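Local structure of Alpha/beta hydrolase fold protein (Ochrobactrum, 4G9E) at residues E86-Q89 / Q90-I93; A178-G182 / R183-I187; D259-L262 / A263-I266. The protein probably hydrolyses N-acyl homoserine lactones, opening the lactone ring of these bacterial signalling molecules, as an AHL-lactonase of the alpha/beta hydrolase fold. One frame throughout, in Å; residues are numbered along the deposited sequence.

From the N terminus the three contacts come one after another, none nested or crossing, and each is local, between halves of one continuous run. Contact 1 ends helix 77-91 and turns the chain towards strand 97-101, with the helix lying against strands 4-10 and 52-57 of the central sheet. Contact 2 is the short turn between helices 171-179 and 182-194, with the Arg185 side chain about 7 Å from the bound N-butanoyl-L-homoserine. Contact 3 is a pair of turns inside helix 255-270, which packs against helix 47-51 and strands 52-57 and 120-124. Contacts 2 and 3 lie on opposite sides of the chain's centre, their centres about 31 Å apart.

Contact 1: E86-Q89 / Q90-I93; sequences EVMQ and QLGI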
loop_
_atom_site.group_PDB
_atom_site.type_symbol
_atom_site.label_atom_id
_atom_site.label_comp_id
_atom_site.label_asym_id
_atom_site.label_seq_id
_atom_site.Cartn_x
_atom_site.Cartn_y
_atom_site.Cartn_z
ATOM N N GLU A 86 14.503 1.404 4.449
ATOM C CA GLU A 86 15.794 1.854 3.933
ATOM C C GLU A 86 15.640 3.105 3.056
ATOM O O GLU A 86 16.446 4.035 3.124
ATOM C CB GLU A 86 16.494 0.721 3.165
ATOM C CG GLU A 86 17.836 1.124 2.567
ATOM C CD GLU A 86 18.558 -0.017 1.872
ATOM O OE1 GLU A 86 18.040 -1.149 1.867
ATOM O OE2 GLU A 86 19.658 0.223 1.331
ATOM N N VAL A 87 14.605 3.123 2.226
ATOM C CA VAL A 87 14.310 4.306 1.423
ATOM C C VAL A 87 14.098 5.524 2.323
ATOM O O VAL A 87 14.683 6.587 2.102
ATOM C CB VAL A 87 13.081 4.070 0.513
ATOM C CG1 VAL A 87 12.514 5.395 -0.007
ATOM C CG2 VAL A 87 13.453 3.133 -0.633
ATOM N N MET A 88 13.273 5.371 3.353
ATOM C CA MET A 88 12.997 6.497 4.244
ATOM C C MET A 88 14.255 6.943 5.001
ATOM O O MET A 88 14.437 8.132 5.254
ATOM C CB MET A 88 11.840 6.177 5.193
ATOM C CG MET A 88 10.517 5.885 4.483
ATOM S SD MET A 88 9.970 7.167 3.325
ATOM C CE MET A 88 9.420 8.407 4.487
ATOM N N GLN A 89 15.121 5.967 5.357
ATOM C CA GLN A 89 16.419 6.277 5.967
ATOM C C GLN A 89 17.237 7.149 5.006
ATOM O O GLN A 89 17.815 8.170 5.435
ATOM C CB GLN A 89 17.157 4.971 6.290
ATOM C CG GLN A 89 18.442 5.133 7.086
ATOM C CD GLN A 89 18.113 5.584 8.502
ATOM O OE1 GLN A 89 18.685 6.553 9.015
ATOM N NE2 GLN A 89 17.187 4.847 9.158
ATOM N N GLN A 90 17.346 6.751 3.760
ATOM C CA GLN A 90 18.117 7.522 2.784
ATOM C C GLN A 90 17.516 8.908 2.559
ATOM O O GLN A 90 18.236 9.892 2.385
ATOM C CB GLN A 90 18.245 6.770 1.456
ATOM C CG GLN A 90 19.168 5.556 1.520
ATOM C CD GLN A 90 19.610 5.080 0.148
ATOM O OE1 GLN A 90 19.470 5.791 -0.841
ATOM N NE2 GLN A 90 20.145 3.867 0.084
ATOM N N LEU A 91 16.191 8.984 2.570
ATOM C CA LEU A 91 15.507 10.255 2.395
ATOM C C LEU A 91 15.574 11.113 3.655
ATOM O O LEU A 91 15.230 12.297 3.623
ATOM C CB LEU A 91 14.043 10.036 2.010
ATOM C CG LEU A 91 13.756 9.351 0.677
ATOM C CD1 LEU A 91 12.246 9.257 0.468
ATOM C CD2 LEU A 91 14.411 10.102 -0.465
ATOM N N GLY A 92 15.998 10.513 4.763
ATOM C CA GLY A 92 16.152 11.230 6.017
ATOM C C GLY A 92 14.854 11.604 6.711
ATOM O O GLY A 92 14.795 12.627 7.397
ATOM N N ILE A 93 13.823 10.776 6.548
ATOM C CA ILE A 93 12.496 11.060 7.090
ATOM C C ILE A 93 12.028 9.910 7.970
ATOM O O ILE A 93 11.748 8.823 7.470
ATOM C CB ILE A 93 11.486 11.275 5.957
ATOM C CG1 ILE A 93 11.910 12.471 5.107
ATOM C CG2 ILE A 93 10.077 11.472 6.514
ATOM C CD1 ILE A 93 11.088 12.638 3.857
HETATM O O HOH W 1 21.154 2.254 2.122
#
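From the last turn of helix 77-91 Met88 meets Ile93, two residues past its end. Met88 CB lies 3.5 Å from Ile93 O. CG then leaves anti to the carbonyl carbon (chi1 -61°), and bends at the next two torsions curl the thioether back, with Met88 SD 4.2 Å from Leu91 CD1. The terminal CE of Met88 ends against the CG2 branch of Ile93, 3.7 Å away, the two side chains crossing at a slant. Outside these residues Met88 also rests on Ile55 and Leu28 of the sheet and on Tyr115.

The backbone beneath closes a Schellman motif. Gly92, with positive phi (73°), is the first residue to leave the helix; its N donates to Gln89 O from well above the carbonyl plane, while Ile93 N reaches back to Met88 O at 3.0 Å in a nearly straight bond. The chain then leads on to strand 97-101 of the alpha/beta hydrolase sheet.

Within the same last turn, Val87 and Leu91 run alongside each other, pointing the same way, with Val87 CG1 3.9 Å from Leu91 CD1; Val87 touches Leu8 and Leu91 touches His6, both on strand 4-10. On the polar flank Glu86 and Gln90 also lie side by side, their carboxylate and amide planes 62° apart. A water joins them, donating to Glu86 OE2 at 2.6 Å and accepting from Gln90 NE2 at 2.8 Å. Glu86 OE1 is hydrogen-bonded to Ser11 OG, just past the end of strand 4-10, and Gln90 NE2 to Glu9 O on that strand.

Contact 2: A178-G182 / R183-I187; sequences ARTDG and RARRI
Two torsions set up the pairing of Asp181 with Arg183: the aspartate's CG stands opposite its own backbone N (chi1 -177°), and the arginine chain bends at chi3 (-59°), which turns the guanidinium edge to the Asp181 carboxylate. The two flat groups meet nearly coplanar, 30° apart, and Arg183 grips side-on. Arg183 NE donates to the syn lone pair of Asp181 OD1 at 3.0 Å, and Arg183 NH2 reaches Asp181 OD2 at 2.8 Å. Asp181 OD1 also accepts from Arg183 N, 3.2 Å away and above the carboxylate plane: this is the capping bond. Outside the segments, Tyr75 OH bonds to OD2, so both oxygens are held, which probably favours a charged carboxylate.

Arg185 doubles back along the other flank. One face of its guanidinium lies over Gly182 CA, with Arg185 NH2 3.6 Å from that carbon. A water at the guanidinium edge accepts from Arg185 NH2 and lies 2.8 Å from Thr180 O, to which it probably donates. Further bonds go to Gln149 O, Glu150 O and Ser34 OG, with a cation-pi contact to Phe152, and the side chain lies about 7 Å from the bound N-butanoyl-L-homoserine.

Ala184 N donates to Asp181 O at 2.9 Å, completing the first turn. The arrangement is that of a helix N-cap, with Asp181 as the capping residue, here reinforced by a salt bridge to the second residue of the helix.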
loop_
_atom_site.group_PDB
_atom_site.type_symbol
_atom_site.label_atom_id
_atom_site.label_comp_id
_atom_site.label_asym_id
_atom_site.label_seq_id
_atom_site.Cartn_x
_atom_site.Cartn_y
_atom_site.Cartn_z
ATOM N N ALA A 178 2.251 -5.268 -16.663
ATOM C CA ALA A 178 3.053 -6.128 -17.524
ATOM C C ALA A 178 4.530 -6.094 -17.148
ATOM O O ALA A 178 5.231 -7.093 -17.297
ATOM C CB ALA A 178 2.865 -5.731 -18.977
ATOM N N ARG A 179 5.002 -4.951 -16.660
ATOM C CA ARG A 179 6.414 -4.824 -16.294
ATOM C C ARG A 179 6.801 -5.682 -15.096
ATOM O O ARG A 179 7.915 -6.184 -15.030
ATOM C CB ARG A 179 6.780 -3.362 -16.013
ATOM C CG ARG A 179 8.191 -3.153 -15.443
ATOM C CD ARG A 179 8.188 -3.285 -13.920
ATOM N NE ARG A 179 9.490 -3.089 -13.285
ATOM C CZ ARG A 179 10.379 -4.059 -13.083
ATOM N NH1 ARG A 179 11.526 -3.791 -12.466
ATOM N NH2 ARG A 179 10.123 -5.293 -13.499
ATOM N N THR A 180 5.888 -5.830 -14.146
ATOM C CA THR A 180 6.216 -6.436 -12.861
ATOM C C THR A 180 6.970 -7.755 -13.016
ATOM O O THR A 180 6.582 -8.623 -13.795
ATOM C CB THR A 180 4.950 -6.691 -12.045
ATOM O OG1 THR A 180 4.186 -5.482 -11.990
ATOM C CG2 THR A 180 5.290 -7.138 -10.628
ATOM N N ASP A 181 8.054 -7.889 -12.262
ATOM C CA ASP A 181 8.801 -9.138 -12.150
ATOM C C ASP A 181 7.856 -10.180 -11.550
ATOM O O ASP A 181 7.512 -10.109 -10.372
ATOM C CB ASP A 181 10.007 -8.889 -11.234
ATOM C CG ASP A 181 10.916 -10.098 -11.076
ATOM O OD1 ASP A 181 10.579 -11.205 -11.544
ATOM O OD2 ASP A 181 11.981 -9.922 -10.449
ATOM N N GLY A 182 7.432 -11.149 -12.356
ATOM C CA GLY A 182 6.456 -12.120 -11.895
ATOM C C GLY A 182 6.931 -12.972 -10.729
ATOM O O GLY A 182 6.121 -13.488 -9.956
ATOM N N ARG A 183 8.242 -13.134 -10.596
ATOM C CA ARG A 183 8.790 -13.833 -9.436
ATOM C C ARG A 183 8.327 -13.179 -8.142
ATOM O O ARG A 183 8.140 -13.853 -7.129
ATOM C CB ARG A 183 10.317 -13.848 -9.477
ATOM C CG ARG A 183 10.880 -14.585 -10.673
ATOM C CD ARG A 183 12.393 -14.477 -10.742
ATOM N NE ARG A 183 12.819 -13.085 -10.827
ATOM C CZ ARG A 183 14.082 -12.684 -10.765
ATOM N NH1 ARG A 183 15.056 -13.576 -10.622
ATOM N NH2 ARG A 183 14.372 -11.391 -10.848
ATOM N N ALA A 184 8.146 -11.862 -8.176
ATOM C CA ALA A 184 7.725 -11.135 -6.990
ATOM C C ALA A 184 6.321 -11.547 -6.561
ATOM O O ALA A 184 6.040 -11.641 -5.370
ATOM C CB ALA A 184 7.809 -9.629 -7.219
ATOM N N ARG A 185 5.432 -11.781 -7.523
ATOM C CA ARG A 185 4.098 -12.259 -7.189
ATOM C C ARG A 185 4.161 -13.626 -6.523
ATOM O O ARG A 185 3.595 -13.837 -5.450
ATOM C CB ARG A 185 3.223 -12.334 -8.439
ATOM C CG ARG A 185 2.769 -10.970 -8.940
ATOM C CD ARG A 185 1.775 -11.099 -10.082
ATOM N NE ARG A 185 2.390 -11.590 -11.312
ATOM C CZ ARG A 185 2.784 -10.818 -12.322
ATOM N NH1 ARG A 185 2.639 -9.501 -12.260
ATOM N NH2 ARG A 185 3.320 -11.367 -13.407
ATOM N N ARG A 186 4.866 -14.553 -7.159
ATOM C CA ARG A 186 4.907 -15.924 -6.674
ATOM C C ARG A 186 5.517 -16.010 -5.281
ATOM O O ARG A 186 4.945 -16.625 -4.379
ATOM C CB ARG A 186 5.683 -16.813 -7.641
ATOM C CG ARG A 186 5.871 -18.225 -7.118
ATOM C CD ARG A 186 6.509 -19.149 -8.141
ATOM N NE ARG A 186 7.676 -18.558 -8.788
ATOM C CZ ARG A 186 8.911 -18.576 -8.293
ATOM N NH1 ARG A 186 9.164 -19.143 -7.118
ATOM N NH2 ARG A 186 9.899 -18.018 -8.979
ATOM N N ILE A 187 6.682 -15.394 -5.111
ATOM C CA ILE A 187 7.414 -15.520 -3.860
ATOM C C ILE A 187 6.684 -14.805 -2.724
ATOM O O ILE A 187 6.527 -15.353 -1.636
ATOM C CB ILE A 187 8.862 -15.026 -4.006
ATOM C CG1 ILE A 187 9.614 -15.887 -5.028
ATOM C CG2 ILE A 187 9.579 -15.085 -2.672
ATOM C CD1 ILE A 187 10.922 -15.289 -5.476
HETATM O O HOH W 2 4.031 -8.912 -14.822
#

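Contact 3: D259-L262 / A263-I266; sequences DAYL and ARFI
Arg264 reaches back along the helix to Ala260 and Tyr261. Its CG is trans to the backbone N (chi1 -169°) and a bend at chi3 swings the guanidinium towards the preceding turn, where Arg264 NH1 comes 3.5 Å from Tyr261 CD1. The two side chains lie side by side, pointing the same way, with ring and guanidinium planes 59° apart; NH1 meets the ring obliquely. The Tyr261 ring also touches His241. The charge is shared out: NE forms a salt bridge with Glu237, and Arg264 NH2 donates a hydrogen bond to a water 3.0 Å away. That water in turn donates to Ala260 O at 2.8 Å. Ala260 O therefore has two donors, the water and Arg264 N, the latter at 3.1 Å.

The other carbonyls of this turn of helix 255-270, the long C-terminal helix flanking the alpha/beta hydrolase sheet, are met in regular i to i+4 fashion. Asp259 O accepts from Ala263 N at 2.8 Å, Tyr261 O from Phe265 N, and Leu262 O from Ile266 N in a nearly straight bond (167°). The carboxylate of Asp259 is turned elsewhere, its OD1 taking a hydrogen bond from Gln43 NE2.

On the buried flank the contacts of Leu262, Phe265 and Ile266 are apolar. Leu262 CG sits 3.9 Å from Ile266 CD1, the two side chains slanting across each other; Leu262 also packs on Ile48 and Met122, and Ile266 on Trp52. Phe265 meets Trp236 edge-to-face.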
loop_
_atom_site.group_PDB
_atom_site.type_symbol
_atom_site.label_atom_id
_atom_site.label_comp_id
_atom_site.label_asym_id
_atom_site.label_seq_id
_atom_site.Cartn_x
_atom_site.Cartn_y
_atom_site.Cartn_z
ATOM N N ASP A 259 -9.793 11.456 -0.534
ATOM C CA ASP A 259 -8.903 12.505 -0.059
ATOM C C ASP A 259 -9.435 13.164 1.207
ATOM O O ASP A 259 -8.649 13.637 2.022
ATOM C CB ASP A 259 -8.671 13.578 -1.127
ATOM C CG ASP A 259 -7.753 13.122 -2.248
ATOM O OD1 ASP A 259 -7.110 12.059 -2.131
ATOM O OD2 ASP A 259 -7.664 13.866 -3.253
ATOM N N ALA A 260 -10.754 13.225 1.371
ATOM C CA ALA A 260 -11.314 13.749 2.615
ATOM C C ALA A 260 -10.817 12.920 3.803
ATOM O O ALA A 260 -10.393 13.471 4.822
ATOM C CB ALA A 260 -12.839 13.759 2.560
ATOM N N TYR A 261 -10.879 11.602 3.680
ATOM C CA TYR A 261 -10.366 10.741 4.740
ATOM C C TYR A 261 -8.857 10.891 4.925
ATOM O O TYR A 261 -8.375 11.016 6.047
ATOM C CB TYR A 261 -10.686 9.274 4.459
ATOM C CG TYR A 261 -12.136 8.913 4.622
ATOM C CD1 TYR A 261 -12.709 8.798 5.881
ATOM C CD2 TYR A 261 -12.935 8.672 3.515
ATOM C CE1 TYR A 261 -14.044 8.462 6.032
ATOM C CE2 TYR A 261 -14.266 8.329 3.658
ATOM C CZ TYR A 261 -14.812 8.223 4.919
ATOM O OH TYR A 261 -16.137 7.889 5.070
ATOM N N LEU A 262 -8.105 10.842 3.830
ATOM C CA LEU A 262 -6.658 10.883 3.927
ATOM C C LEU A 262 -6.187 12.208 4.519
ATOM O O LEU A 262 -5.329 12.220 5.397
ATOM C CB LEU A 262 -6.026 10.627 2.560
ATOM C CG LEU A 262 -4.498 10.663 2.521
ATOM C CD1 LEU A 262 -3.886 9.678 3.516
ATOM C CD2 LEU A 262 -3.998 10.416 1.104
ATOM N N ALA A 263 -6.739 13.318 4.036
ATOM C CA ALA A 263 -6.363 14.623 4.565
ATOM C C ALA A 263 -6.677 14.739 6.055
ATOM O O ALA A 263 -5.879 15.278 6.830
ATOM C CB ALA A 263 -7.056 15.739 3.788
ATOM N N ARG A 264 -7.850 14.266 6.455
ATOM C CA ARG A 264 -8.246 14.358 7.852
ATOM C C ARG A 264 -7.325 13.506 8.721
ATOM O O ARG A 264 -6.912 13.926 9.800
ATOM C CB ARG A 264 -9.713 13.976 8.046
ATOM C CG ARG A 264 -10.249 14.314 9.425
ATOM C CD ARG A 264 -11.760 14.207 9.471
ATOM N NE ARG A 264 -12.295 12.852 9.328
ATOM C CZ ARG A 264 -13.017 12.428 8.293
ATOM N NH1 ARG A 264 -13.504 11.196 8.292
ATOM N NH2 ARG A 264 -13.259 13.225 7.262
ATOM N N PHE A 265 -6.986 12.320 8.235
ATOM C CA PHE A 265 -6.087 11.433 8.953
ATOM C C PHE A 265 -4.699 12.061 9.098
ATOM O O PHE A 265 -4.118 12.048 10.188
ATOM C CB PHE A 265 -5.998 10.090 8.231
ATOM C CG PHE A 265 -5.197 9.063 8.969
ATOM C CD1 PHE A 265 -5.564 8.668 10.244
ATOM C CD2 PHE A 265 -4.086 8.473 8.379
ATOM C CE1 PHE A 265 -4.829 7.704 10.930
ATOM C CE2 PHE A 265 -3.346 7.507 9.060
ATOM C CZ PHE A 265 -3.729 7.117 10.326
ATOM N N ILE A 266 -4.158 12.624 8.021
ATOM C CA ILE A 266 -2.851 13.267 8.107
ATOM C C ILE A 266 -2.891 14.424 9.108
ATOM O O ILE A 266 -2.018 14.542 9.970
ATOM C CB ILE A 266 -2.346 13.769 6.744
ATOM C CG1 ILE A 266 -2.140 12.603 5.775
ATOM C CG2 ILE A 266 -1.052 14.549 6.916
ATOM C CD1 ILE A 266 -1.970 13.049 4.332
HETATM O O HOH W 3 -11.954 15.499 5.890
#